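Local coordinates for lumazine protein (PDB 3A35) that serves as the antenna of bacterial bioluminescence, shifting luciferase emission to shorter wavelength, and here carries riboflavin in its chromophore site, at residues Ile26-Asp31 with Val59-Asp64; Val41-Gly46 with Asn82-Pro87; Ala106-Ile111 with Gly170-Gly175; Val120-Pro125 with Ile155-Pro160. One frame throughout, in Å; residues are numbered along the deposited sequence.

Overall arrangement
Interaction 1 comes first along the chain. It joins the end of strand 22-27 to strand 58-63. Interaction 2 opens inside that loop, at strand 41-44, and closes beyond it, at strand 80-84, so the two cross. Both belong to the closed barrel of the first lumazine-binding repeat, touch each other through Phe28, Phe61 and Leu83, and reach riboflavin. The chain then enters the second repeat. Interaction 3 links strand 104-114 to the loop before strand 177-182. Interaction 4 lies within that span and pairs strands 117-123 and 154-160. These two meet where strands 104-114 and 117-123 run side by side. Centres of interactions 2 and 3 are about 21 Å apart.

Interaction 1 of 4, residues Ile26-Asp31 with Val59-Asp64; sequences ITFPKD and VYFDID. With RBF (riboflavin), chain C.
This contact belongs to the riboflavin-binding barrel of the first repeat, where Ile26 pairs with Val59 at the ends of two antiparallel strands. Two backbone bonds close the pair: Ile26 N to Val59 O and Val59 N to Ile26 O, each 2.8 Å. After Thr27 the chain leaves the sheet, and Phe28 folds back over Val59. Val59 CG2 sits over the centre of the Phe28 ring, 3.6 Å from its centroid and 12° off the normal, a CH-pi contact. Phe28 CZ meets the rim of the Phe61 ring in its plane, 3.9 Å from Phe61 CZ. Ile26 CD1 crosses to Phe61 CD2 at 3.8 Å. Further along, the end of strand 58-63 and the residue after it bind riboflavin through backbone atoms. RBF N3 donates to Asp62 O at 2.7 Å, and Asp64 N donates to RBF O2 at 2.8 Å. The Asp62 carboxylate makes a salt bridge to Arg23. The aromatic cluster lies inside the barrel: Phe61 also packs on Leu49 and Val51 of strand 47-55, Phe28 on Met42 of strand 41-44, and Ile26 on Val81 of strand 80-84.

Interaction 2 of 4, residues Val41-Gly46 with Asn82-Pro87; sequences VMLVNG and NLEVRP. With RBF (riboflavin), chain C.
Asn82 O is gripped by Asn45 N at 2.8 Å, a bond in the carbonyl plane and on a lone pair. Val44 CA adds a CA-H...O contact to the same oxygen, and water 2, held by Gly46 N, gives it a weak bond. Asn45 answers with its side chain. Its OD1 accepts from Asn82 N at 2.9 Å, with the donor 42° above the amide carbonyl plane, and weakly from Asn168. The two side-chain amides stand nearly perpendicular, their planes 89° apart. The amide of Asn82 itself is used by Asn168 and Asn141 of the second repeat. Next along, Leu43 and Glu84 exchange two backbone bonds; Leu43 N to Glu84 O is 2.9 Å. Their side chains run side by side, and the Glu84 carboxylate goes on to Lys3 N. On the face of Val44 and Leu83, Met42 bends at chi3 (-67°), which places CE 3.8 Å from Leu83 CB and 4.0 Å from Val85 CG2. At the far end Arg86 NH2 makes a weak bond to Val41 O at 3.0 Å. Water 1 bridges that oxygen to Arg86 N. Val41 CG1 touches the methyl carbon C7M of riboflavin at 3.8 Å. Antiparallel pairing of strands 41-44 and 80-84 is part of the closed six-stranded barrel of the lumazine-binding fold, and Val41 lines the riboflavin pocket at the dimethyl edge of the flavin.

Interaction 3 of 4, residues Ala106-Ile111 with Gly170-Gly175; sequences ATVDNI and GTLEKG
This is a surface contact in the second repeat, where the loop 170-175 lies against strand 104-114 just before the chain enters strand 177-182. Gly175 N donates to Val108 O at 2.8 Å. The bond is fairly straight (164° at the hydrogen) and lies in the carbonyl plane. Lys174 CA approaches the same oxygen with a CA-H...O contact. Val108 turns its side chain toward the loop, and its CB and CG1 press on Glu173 O, CB at 3.3 Å. CG2 meets Leu172 CD1 at 4.1 Å, the two side chains crossing at about a right angle. Leu172 also packs on Val178 of strand 177-182. Strand 104-114 carries a classic beta bulge here: Asp109 and Asn110 both face Tyr121 of strand 117-123. Lys174 lies alongside Asp109, the first residue of the bulge. Its chain starts with CG anti to the backbone N (chi1 -175°), then bends at chi3 and chi4. NZ makes a weak bond to Asp109 O at 3.0 Å and a long salt bridge to Asp109 OD1 at 3.8 Å. The Asp109 and Lys174 side chains lie side by side, pointing the same way. Beyond the bulge, Ile111 CD1 reaches Leu172 CB at 4.3 Å. At the other end Thr107 CG2 rests on Gly175 CA at 3.7 Å, while Thr107 OG1 bonds to Asp177.

Interaction 4 of 4, residues Val120-Pro125 with Ile155-Pro160; sequences VYIKIP and IFINYP
Ile122, Ile155 and Ile157 form the apolar centre, on one face of two antiparallel strands. Ile155 CG1 stands between the backbone N and the carbonyl carbon (chi1 63°) and is the branch that meets Ile122 CB, at 3.7 Å. The tip of Ile122, CD1, touches Ile157 CD1 at 4.1 Å. Ile124, beyond the end of its strand, adds CD1 against Ile155 CG1 at 4.0 Å. At the other end of this face, Val120 CG2 meets the rim of the Tyr159 ring at CD2, 3.8 Å away. Ile157 CG2 lies over a face of the same ring, offset toward its rim. Strand 137-140 packs on much of this face, Ile140 on Ile122, Ile157 and Tyr159, and Ile138 on Ile155. Tyr121 and Phe156 share the other face of the sheet. Their rings form an offset stack, centroids 4.5 Å apart and planes at 13°. Tyr121 CE1 lies over the Phe156 ring, 3.4 Å from Phe156 CG, and Tyr121 OH sits above that ring toward its rim. The side chains run side by side, pointing the same way. Between the two faces lies the polar backbone seam. Val120 and Ile157 exchange two nearly straight bonds, Val120 N to Ile157 O at 2.9 Å among them. Ile122 and Ile155 exchange two more, somewhat more bent. Tyr121 and Phe156 between them are a non-hydrogen-bonded pair; Tyr121 CA gives a CA-H...O contact to Ile155 O and Phe156 CA one to Val120 O. Strands 117-123 and 154-160 are neighbours in the antiparallel sheet of the second lumazine-binding repeat, with the isoleucines on one face and the Tyr121-Phe156 stack on the other.

Interaction 1 of 4, residues Ile26-Asp31 with Val59-Asp64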
# COMPACT_ATOMS: atom_id res chain seq x y z
N ILE A 26 -11.23 7.29 -6.81
CA ILE A 26 -10.96 5.84 -6.83
C ILE A 26 -12.29 5.13 -6.76
O ILE A 26 -13.06 5.28 -5.80
CB ILE A 26 -10.02 5.46 -5.65
CG1 ILE A 26 -8.71 6.28 -5.71
CG2 ILE A 26 -9.71 3.98 -5.73
CD1 ILE A 26 -7.76 6.02 -4.52
N THR A 27 -12.60 4.25 -7.74
CA THR A 27 -13.78 3.38 -7.64
C THR A 27 -13.58 2.33 -6.61
O THR A 27 -12.58 1.54 -6.61
CB THR A 27 -13.97 2.67 -9.00
OG1 THR A 27 -14.16 3.67 -10.01
CG2 THR A 27 -15.18 1.74 -8.97
N PHE A 28 -14.53 2.26 -5.67
CA PHE A 28 -14.45 1.33 -4.57
C PHE A 28 -15.42 0.19 -4.74
O PHE A 28 -16.49 0.43 -5.24
CB PHE A 28 -14.82 1.98 -3.20
CG PHE A 28 -13.69 2.67 -2.46
CD1 PHE A 28 -12.61 3.27 -3.12
CD2 PHE A 28 -13.73 2.72 -1.08
CE1 PHE A 28 -11.58 3.85 -2.38
CE2 PHE A 28 -12.72 3.38 -0.32
CZ PHE A 28 -11.71 3.94 -0.95
N PRO A 29 -15.02 -0.99 -4.27
CA PRO A 29 -16.01 -2.09 -4.24
C PRO A 29 -17.10 -1.77 -3.25
O PRO A 29 -16.88 -1.07 -2.24
CB PRO A 29 -15.15 -3.33 -3.85
CG PRO A 29 -13.90 -2.84 -3.32
CD PRO A 29 -13.69 -1.36 -3.71
N LYS A 30 -18.28 -2.38 -3.45
CA LYS A 30 -19.42 -1.95 -2.67
C LYS A 30 -19.27 -2.15 -1.16
O LYS A 30 -19.67 -1.23 -0.42
CB LYS A 30 -20.74 -2.67 -3.11
CG LYS A 30 -22.01 -1.87 -2.48
CD LYS A 30 -22.33 -0.58 -3.25
CE LYS A 30 -23.58 0.20 -2.70
NZ LYS A 30 -23.69 1.56 -3.37
N ASP A 31 -18.67 -3.25 -0.71
CA ASP A 31 -18.51 -3.47 0.75
C ASP A 31 -17.64 -2.45 1.41
O ASP A 31 -17.85 -2.00 2.51
CB ASP A 31 -18.06 -4.93 1.07
CG ASP A 31 -16.59 -5.30 0.59
OD1 ASP A 31 -16.07 -4.78 -0.50
OD2 ASP A 31 -15.97 -6.17 1.31
N VAL A 59 -14.54 7.41 -4.65
CA VAL A 59 -14.11 8.03 -3.42
C VAL A 59 -12.89 8.83 -3.71
O VAL A 59 -11.94 8.37 -4.35
CB VAL A 59 -13.78 6.88 -2.43
CG1 VAL A 59 -13.32 7.48 -1.09
CG2 VAL A 59 -15.04 6.01 -2.14
N TYR A 60 -12.90 10.09 -3.30
CA TYR A 60 -11.85 11.02 -3.62
C TYR A 60 -10.91 11.36 -2.44
O TYR A 60 -11.35 11.50 -1.27
CB TYR A 60 -12.48 12.37 -4.07
CG TYR A 60 -13.22 12.25 -5.44
CD1 TYR A 60 -12.54 12.62 -6.61
CD2 TYR A 60 -14.55 11.84 -5.52
CE1 TYR A 60 -13.21 12.54 -7.89
CE2 TYR A 60 -15.21 11.81 -6.79
CZ TYR A 60 -14.48 12.18 -7.82
OH TYR A 60 -15.08 12.09 -9.13
N PHE A 61 -9.63 11.49 -2.80
CA PHE A 61 -8.59 11.84 -1.82
C PHE A 61 -7.73 12.89 -2.41
O PHE A 61 -7.38 12.87 -3.59
CB PHE A 61 -7.66 10.58 -1.53
CG PHE A 61 -8.39 9.38 -0.99
CD1 PHE A 61 -8.54 9.24 0.41
CD2 PHE A 61 -8.94 8.46 -1.84
CE1 PHE A 61 -9.22 8.18 0.94
CE2 PHE A 61 -9.66 7.32 -1.27
CZ PHE A 61 -9.76 7.21 0.08
N ASP A 62 -7.26 13.84 -1.57
CA ASP A 62 -6.15 14.70 -1.96
C ASP A 62 -4.80 14.22 -1.47
O ASP A 62 -4.72 13.91 -0.20
CB ASP A 62 -6.45 16.11 -1.41
CG ASP A 62 -7.50 16.84 -2.14
OD1 ASP A 62 -7.58 16.69 -3.39
OD2 ASP A 62 -8.27 17.69 -1.60
N ILE A 63 -3.84 14.11 -2.34
CA ILE A 63 -2.52 13.68 -1.94
C ILE A 63 -1.71 14.99 -1.98
O ILE A 63 -1.50 15.58 -3.03
CB ILE A 63 -1.96 12.63 -2.93
CG1 ILE A 63 -2.92 11.35 -2.88
CG2 ILE A 63 -0.57 12.14 -2.52
CD1 ILE A 63 -3.77 11.23 -3.95
N ASP A 64 -1.22 15.37 -0.79
CA ASP A 64 -0.49 16.67 -0.62
C ASP A 64 0.69 16.38 0.30
O ASP A 64 1.80 16.28 -0.12
CB ASP A 64 -1.43 17.77 -0.20
CG ASP A 64 -2.46 17.40 0.82
OD1 ASP A 64 -2.32 16.59 1.77
OD2 ASP A 64 -3.57 18.03 0.82
N1 RBF C . -1.48 12.82 3.48
C2 RBF C . -2.06 13.27 2.34
O2 RBF C . -1.36 13.56 1.32
N3 RBF C . -3.44 13.37 2.17
C4 RBF C . -4.32 13.00 3.22
O4 RBF C . -5.54 13.10 3.01
C4A RBF C . -3.68 12.61 4.41
N5 RBF C . -4.55 12.34 5.54
C5A RBF C . -3.92 11.94 6.72
C6 RBF C . -4.75 11.79 7.83
C7 RBF C . -4.08 11.42 9.03
C7M RBF C . -5.00 11.32 10.28
C8 RBF C . -2.74 11.18 9.12
C8M RBF C . -2.16 10.74 10.40
C9 RBF C . -1.90 11.32 7.95
C9A RBF C . -2.50 11.78 6.78
N10 RBF C . -1.69 12.04 5.62
C10 RBF C . -2.32 12.51 4.50
C1' RBF C . -0.29 12.00 5.65
C2' RBF C . 0.35 10.79 4.99
O2' RBF C . -0.20 9.57 5.60
C3' RBF C . 1.77 10.77 5.19
O3' RBF C . 2.24 12.09 4.57
C4' RBF C . 2.51 9.72 4.34
O4' RBF C . 2.26 8.41 4.90
C5' RBF C . 4.03 9.94 4.33
O5' RBF C . 4.70 9.04 3.45

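Interaction 2 of 4, residues Val41-Gly46 with Asn82-Pro87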
# COMPACT_ATOMS: atom_id res chain seq x y z
N VAL A 41 -10.43 8.33 7.53
CA VAL A 41 -8.99 8.24 7.34
C VAL A 41 -8.74 6.74 7.23
O VAL A 41 -9.01 5.95 8.12
CB VAL A 41 -8.21 8.83 8.55
CG1 VAL A 41 -6.73 8.58 8.31
CG2 VAL A 41 -8.44 10.31 8.54
N MET A 42 -8.22 6.27 6.11
CA MET A 42 -8.03 4.84 5.80
C MET A 42 -6.77 4.69 5.05
O MET A 42 -6.09 5.73 4.63
CB MET A 42 -9.20 4.26 4.99
CG MET A 42 -9.34 5.00 3.61
SD MET A 42 -10.67 4.29 2.59
CE MET A 42 -10.00 2.66 2.24
N LEU A 43 -6.33 3.45 4.89
CA LEU A 43 -5.10 3.19 4.08
C LEU A 43 -5.38 2.91 2.62
O LEU A 43 -6.17 2.05 2.27
CB LEU A 43 -4.31 2.00 4.64
CG LEU A 43 -3.94 2.14 6.12
CD1 LEU A 43 -2.98 0.96 6.43
CD2 LEU A 43 -3.23 3.46 6.45
N VAL A 44 -4.66 3.68 1.80
CA VAL A 44 -4.71 3.44 0.35
C VAL A 44 -3.26 3.14 -0.07
O VAL A 44 -2.33 3.94 0.17
CB VAL A 44 -5.16 4.74 -0.37
CG1 VAL A 44 -5.15 4.40 -1.93
CG2 VAL A 44 -6.54 5.10 0.06
N ASN A 45 -3.05 1.91 -0.55
CA ASN A 45 -1.67 1.48 -0.71
C ASN A 45 -0.80 1.71 0.49
O ASN A 45 0.42 2.02 0.45
CB ASN A 45 -0.95 2.08 -1.90
CG ASN A 45 -1.38 1.50 -3.25
OD1 ASN A 45 -1.88 0.39 -3.33
ND2 ASN A 45 -1.10 2.24 -4.33
N GLY A 46 -1.39 1.42 1.68
CA GLY A 46 -0.64 1.52 2.95
C GLY A 46 -0.47 2.91 3.44
O GLY A 46 0.08 3.11 4.59
N ASN A 82 -4.53 -0.81 -3.07
CA ASN A 82 -5.03 -1.59 -1.91
C ASN A 82 -5.80 -0.70 -1.00
O ASN A 82 -5.36 0.41 -0.71
CB ASN A 82 -3.81 -2.16 -1.21
CG ASN A 82 -3.06 -3.19 -2.06
OD1 ASN A 82 -3.70 -3.81 -2.95
ND2 ASN A 82 -1.81 -3.41 -1.76
N LEU A 83 -6.89 -1.21 -0.43
CA LEU A 83 -7.73 -0.46 0.54
C LEU A 83 -7.83 -1.17 1.88
O LEU A 83 -8.06 -2.40 1.89
CB LEU A 83 -9.17 -0.32 -0.03
CG LEU A 83 -9.23 0.35 -1.42
CD1 LEU A 83 -10.66 0.29 -1.98
CD2 LEU A 83 -8.67 1.82 -1.37
N GLU A 84 -7.73 -0.42 2.97
CA GLU A 84 -7.99 -1.01 4.31
C GLU A 84 -8.62 0.08 5.19
O GLU A 84 -8.06 1.18 5.39
CB GLU A 84 -6.75 -1.49 4.97
CG GLU A 84 -7.03 -2.19 6.33
CD GLU A 84 -5.82 -2.61 7.07
OE1 GLU A 84 -4.66 -2.49 6.68
OE2 GLU A 84 -6.10 -2.98 8.29
N VAL A 85 -9.82 -0.23 5.69
CA VAL A 85 -10.52 0.65 6.67
C VAL A 85 -10.13 0.19 8.06
O VAL A 85 -9.85 -0.96 8.28
CB VAL A 85 -12.01 0.53 6.41
CG1 VAL A 85 -12.82 1.39 7.46
CG2 VAL A 85 -12.32 0.99 5.01
N ARG A 86 -10.01 1.10 8.97
CA ARG A 86 -9.59 0.76 10.33
C ARG A 86 -10.51 -0.28 10.98
O ARG A 86 -11.71 -0.26 10.68
CB ARG A 86 -9.45 1.95 11.26
CG ARG A 86 -10.64 2.65 11.62
CD ARG A 86 -10.21 3.71 12.68
NE ARG A 86 -9.67 4.77 11.82
CZ ARG A 86 -8.38 5.11 11.77
NH1 ARG A 86 -7.49 4.46 12.50
NH2 ARG A 86 -8.00 6.03 10.93
N PRO A 87 -9.93 -1.14 11.87
CA PRO A 87 -10.80 -2.08 12.56
C PRO A 87 -11.95 -1.42 13.28
O PRO A 87 -11.84 -0.34 13.88
CB PRO A 87 -9.83 -2.66 13.63
CG PRO A 87 -8.45 -2.68 12.96
CD PRO A 87 -8.49 -1.43 12.07
N1 RBF C . -1.48 12.82 3.48
C2 RBF C . -2.06 13.27 2.34
O2 RBF C . -1.36 13.56 1.32
N3 RBF C . -3.44 13.37 2.17
C4 RBF C . -4.32 13.00 3.22
O4 RBF C . -5.54 13.10 3.01
C4A RBF C . -3.68 12.61 4.41
N5 RBF C . -4.55 12.34 5.54
C5A RBF C . -3.92 11.94 6.72
C6 RBF C . -4.75 11.79 7.83
C7 RBF C . -4.08 11.42 9.03
C7M RBF C . -5.00 11.32 10.28
C8 RBF C . -2.74 11.18 9.12
C8M RBF C . -2.16 10.74 10.40
C9 RBF C . -1.90 11.32 7.95
C9A RBF C . -2.50 11.78 6.78
N10 RBF C . -1.69 12.04 5.62
C10 RBF C . -2.32 12.51 4.50
C1' RBF C . -0.29 12.00 5.65
C2' RBF C . 0.35 10.79 4.99
O2' RBF C . -0.20 9.57 5.60
C3' RBF C . 1.77 10.77 5.19
O3' RBF C . 2.24 12.09 4.57
C4' RBF C . 2.51 9.72 4.34
O4' RBF C . 2.26 8.41 4.90
C5' RBF C . 4.03 9.94 4.33
O5' RBF C . 4.70 9.04 3.45
O HOH W 1 -10.61 3.73 8.25
O HOH W 2 -3.82 -0.14 1.94

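Interaction 3 of 4, residues Ala106-Ile111 with Gly170-Gly175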
# COMPACT_ATOMS: atom_id res chain seq x y z
N ALA A 106 10.12 2.43 -2.65
CA ALA A 106 11.17 1.43 -3.13
C ALA A 106 10.77 0.78 -4.41
O ALA A 106 9.67 1.04 -4.96
CB ALA A 106 11.48 0.41 -2.04
N THR A 107 11.57 -0.13 -5.02
CA THR A 107 11.28 -0.57 -6.37
C THR A 107 11.47 -2.06 -6.43
O THR A 107 12.50 -2.58 -5.94
CB THR A 107 12.27 0.11 -7.34
OG1 THR A 107 12.04 1.52 -7.25
CG2 THR A 107 12.01 -0.27 -8.77
N VAL A 108 10.58 -2.75 -7.04
CA VAL A 108 10.61 -4.24 -7.20
C VAL A 108 11.85 -4.56 -8.08
O VAL A 108 11.95 -4.12 -9.23
CB VAL A 108 9.36 -4.74 -7.79
CG1 VAL A 108 9.44 -6.23 -8.14
CG2 VAL A 108 8.19 -4.47 -6.84
N ASP A 109 12.72 -5.41 -7.54
CA ASP A 109 13.92 -5.88 -8.28
C ASP A 109 13.52 -7.11 -9.11
O ASP A 109 14.11 -7.37 -10.20
CB ASP A 109 15.01 -6.30 -7.29
CG ASP A 109 16.20 -7.05 -7.98
OD1 ASP A 109 17.07 -6.33 -8.51
OD2 ASP A 109 16.24 -8.31 -8.04
N ASN A 110 12.67 -7.99 -8.62
CA ASN A 110 12.38 -9.28 -9.20
C ASN A 110 11.10 -9.84 -8.54
O ASN A 110 10.82 -9.57 -7.30
CB ASN A 110 13.61 -10.21 -8.90
CG ASN A 110 13.45 -11.61 -9.39
OD1 ASN A 110 13.93 -12.61 -8.75
ND2 ASN A 110 12.83 -11.72 -10.57
N ILE A 111 10.35 -10.63 -9.28
CA ILE A 111 9.22 -11.41 -8.75
C ILE A 111 9.40 -12.82 -9.28
O ILE A 111 9.69 -13.04 -10.48
CB ILE A 111 7.88 -10.94 -9.40
CG1 ILE A 111 7.75 -9.44 -9.23
CG2 ILE A 111 6.67 -11.74 -8.89
CD1 ILE A 111 7.57 -9.16 -7.80
N GLY A 170 -0.10 -8.79 -7.08
CA GLY A 170 -0.05 -9.56 -8.28
C GLY A 170 0.04 -8.71 -9.55
O GLY A 170 0.01 -9.26 -10.67
N THR A 171 0.08 -7.38 -9.43
CA THR A 171 0.30 -6.44 -10.60
C THR A 171 1.84 -6.03 -10.61
O THR A 171 2.32 -5.44 -11.58
CB THR A 171 -0.54 -5.12 -10.45
OG1 THR A 171 -0.05 -4.34 -9.33
CG2 THR A 171 -1.98 -5.43 -10.30
N LEU A 172 2.59 -6.32 -9.54
CA LEU A 172 3.94 -5.87 -9.43
C LEU A 172 4.73 -6.63 -10.51
O LEU A 172 4.47 -7.79 -10.77
CB LEU A 172 4.51 -6.17 -8.01
CG LEU A 172 3.78 -5.33 -6.91
CD1 LEU A 172 4.49 -5.83 -5.65
CD2 LEU A 172 3.95 -3.86 -7.09
N GLU A 173 5.71 -5.92 -11.07
CA GLU A 173 6.75 -6.54 -11.97
C GLU A 173 8.06 -5.88 -11.63
O GLU A 173 8.11 -4.87 -10.88
CB GLU A 173 6.42 -6.38 -13.46
CG GLU A 173 5.96 -5.05 -13.84
CD GLU A 173 5.63 -5.05 -15.34
OE1 GLU A 173 6.58 -5.13 -16.17
OE2 GLU A 173 4.44 -5.02 -15.66
N LYS A 174 9.19 -6.35 -12.21
CA LYS A 174 10.40 -5.65 -12.07
C LYS A 174 10.22 -4.16 -12.43
O LYS A 174 9.66 -3.87 -13.50
CB LYS A 174 11.50 -6.25 -13.05
CG LYS A 174 12.90 -5.62 -12.88
CD LYS A 174 14.03 -6.18 -13.85
CE LYS A 174 15.20 -6.86 -13.09
NZ LYS A 174 15.95 -5.92 -12.10
N GLY A 175 10.78 -3.26 -11.65
CA GLY A 175 10.63 -1.85 -11.83
C GLY A 175 9.39 -1.17 -11.25
O GLY A 175 9.31 0.06 -11.30

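Interaction 4 of 4, residues Val120-Pro125 with Ile155-Pro160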
# COMPACT_ATOMS: atom_id res chain seq x y z
N VAL A 120 8.78 -11.84 -3.71
CA VAL A 120 8.96 -10.45 -4.15
C VAL A 120 10.25 -9.98 -3.55
O VAL A 120 10.44 -10.05 -2.32
CB VAL A 120 7.73 -9.60 -3.66
CG1 VAL A 120 8.00 -8.11 -4.09
CG2 VAL A 120 6.41 -10.18 -4.27
N TYR A 121 11.09 -9.39 -4.37
CA TYR A 121 12.41 -8.82 -4.04
C TYR A 121 12.41 -7.34 -4.30
O TYR A 121 12.15 -6.92 -5.43
CB TYR A 121 13.53 -9.49 -4.91
CG TYR A 121 13.55 -11.01 -4.70
CD1 TYR A 121 14.38 -11.57 -3.75
CD2 TYR A 121 12.72 -11.84 -5.42
CE1 TYR A 121 14.40 -12.97 -3.52
CE2 TYR A 121 12.66 -13.24 -5.18
CZ TYR A 121 13.53 -13.79 -4.26
OH TYR A 121 13.45 -15.21 -4.05
N ILE A 122 12.66 -6.58 -3.26
CA ILE A 122 12.45 -5.15 -3.33
C ILE A 122 13.77 -4.47 -3.04
O ILE A 122 14.34 -4.72 -2.01
CB ILE A 122 11.36 -4.70 -2.29
CG1 ILE A 122 10.00 -5.44 -2.55
CG2 ILE A 122 11.27 -3.15 -2.34
CD1 ILE A 122 8.84 -4.99 -1.75
N LYS A 123 14.24 -3.59 -3.91
CA LYS A 123 15.48 -2.88 -3.68
C LYS A 123 15.22 -1.60 -2.91
O LYS A 123 14.42 -0.73 -3.38
CB LYS A 123 16.21 -2.59 -5.02
CG LYS A 123 17.56 -2.00 -4.82
CD LYS A 123 18.32 -1.86 -6.19
CE LYS A 123 18.80 -3.23 -6.64
NZ LYS A 123 19.75 -3.21 -7.81
N ILE A 124 15.92 -1.38 -1.80
CA ILE A 124 15.68 -0.28 -0.88
C ILE A 124 16.65 0.84 -1.28
O ILE A 124 17.87 0.54 -1.37
CB ILE A 124 15.82 -0.74 0.57
CG1 ILE A 124 14.83 -1.91 0.92
CG2 ILE A 124 15.72 0.49 1.53
CD1 ILE A 124 13.26 -1.74 0.68
N PRO A 125 16.20 2.04 -1.65
CA PRO A 125 17.21 3.05 -2.03
C PRO A 125 17.93 3.54 -0.77
O PRO A 125 17.46 3.27 0.35
CB PRO A 125 16.40 4.15 -2.69
CG PRO A 125 15.01 3.96 -2.14
CD PRO A 125 14.81 2.54 -1.82
N ILE A 155 15.39 -6.63 -0.12
CA ILE A 155 14.59 -7.39 0.86
C ILE A 155 13.73 -8.42 0.14
O ILE A 155 13.11 -8.11 -0.89
CB ILE A 155 13.75 -6.45 1.79
CG1 ILE A 155 12.72 -5.65 1.06
CG2 ILE A 155 14.65 -5.57 2.60
CD1 ILE A 155 11.61 -5.23 1.97
N PHE A 156 13.69 -9.66 0.60
CA PHE A 156 12.95 -10.73 0.05
C PHE A 156 11.77 -11.01 0.94
O PHE A 156 11.90 -11.32 2.14
CB PHE A 156 13.87 -11.93 -0.16
CG PHE A 156 13.21 -13.20 -0.34
CD1 PHE A 156 12.03 -13.35 -1.09
CD2 PHE A 156 13.82 -14.37 0.14
CE1 PHE A 156 11.40 -14.58 -1.31
CE2 PHE A 156 13.22 -15.60 -0.03
CZ PHE A 156 12.01 -15.75 -0.78
N ILE A 157 10.57 -10.88 0.42
CA ILE A 157 9.35 -11.21 1.09
C ILE A 157 8.65 -12.33 0.38
O ILE A 157 8.48 -12.33 -0.82
CB ILE A 157 8.38 -10.00 1.16
CG1 ILE A 157 9.11 -8.86 1.84
CG2 ILE A 157 7.16 -10.39 2.12
CD1 ILE A 157 8.70 -7.55 1.39
N ASN A 158 8.29 -13.38 1.15
CA ASN A 158 7.77 -14.57 0.52
C ASN A 158 6.30 -14.67 0.95
O ASN A 158 5.96 -15.06 2.11
CB ASN A 158 8.61 -15.77 1.04
CG ASN A 158 8.15 -17.04 0.49
OD1 ASN A 158 7.11 -17.16 -0.08
ND2 ASN A 158 9.00 -18.08 0.67
N TYR A 159 5.45 -14.20 0.05
CA TYR A 159 4.02 -14.12 0.31
C TYR A 159 3.28 -15.40 -0.09
O TYR A 159 3.68 -16.00 -1.09
CB TYR A 159 3.39 -12.99 -0.51
CG TYR A 159 3.87 -11.58 -0.16
CD1 TYR A 159 3.38 -10.93 1.02
CD2 TYR A 159 4.75 -10.95 -0.99
CE1 TYR A 159 3.79 -9.64 1.32
CE2 TYR A 159 5.17 -9.61 -0.75
CZ TYR A 159 4.70 -9.02 0.42
OH TYR A 159 5.23 -7.73 0.61
N PRO A 160 2.18 -15.73 0.58
CA PRO A 160 1.35 -16.80 0.03
C PRO A 160 0.78 -16.28 -1.29
O PRO A 160 0.31 -15.14 -1.35
CB PRO A 160 0.22 -16.93 1.04
CG PRO A 160 0.26 -15.70 2.01
CD PRO A 160 1.58 -15.02 1.75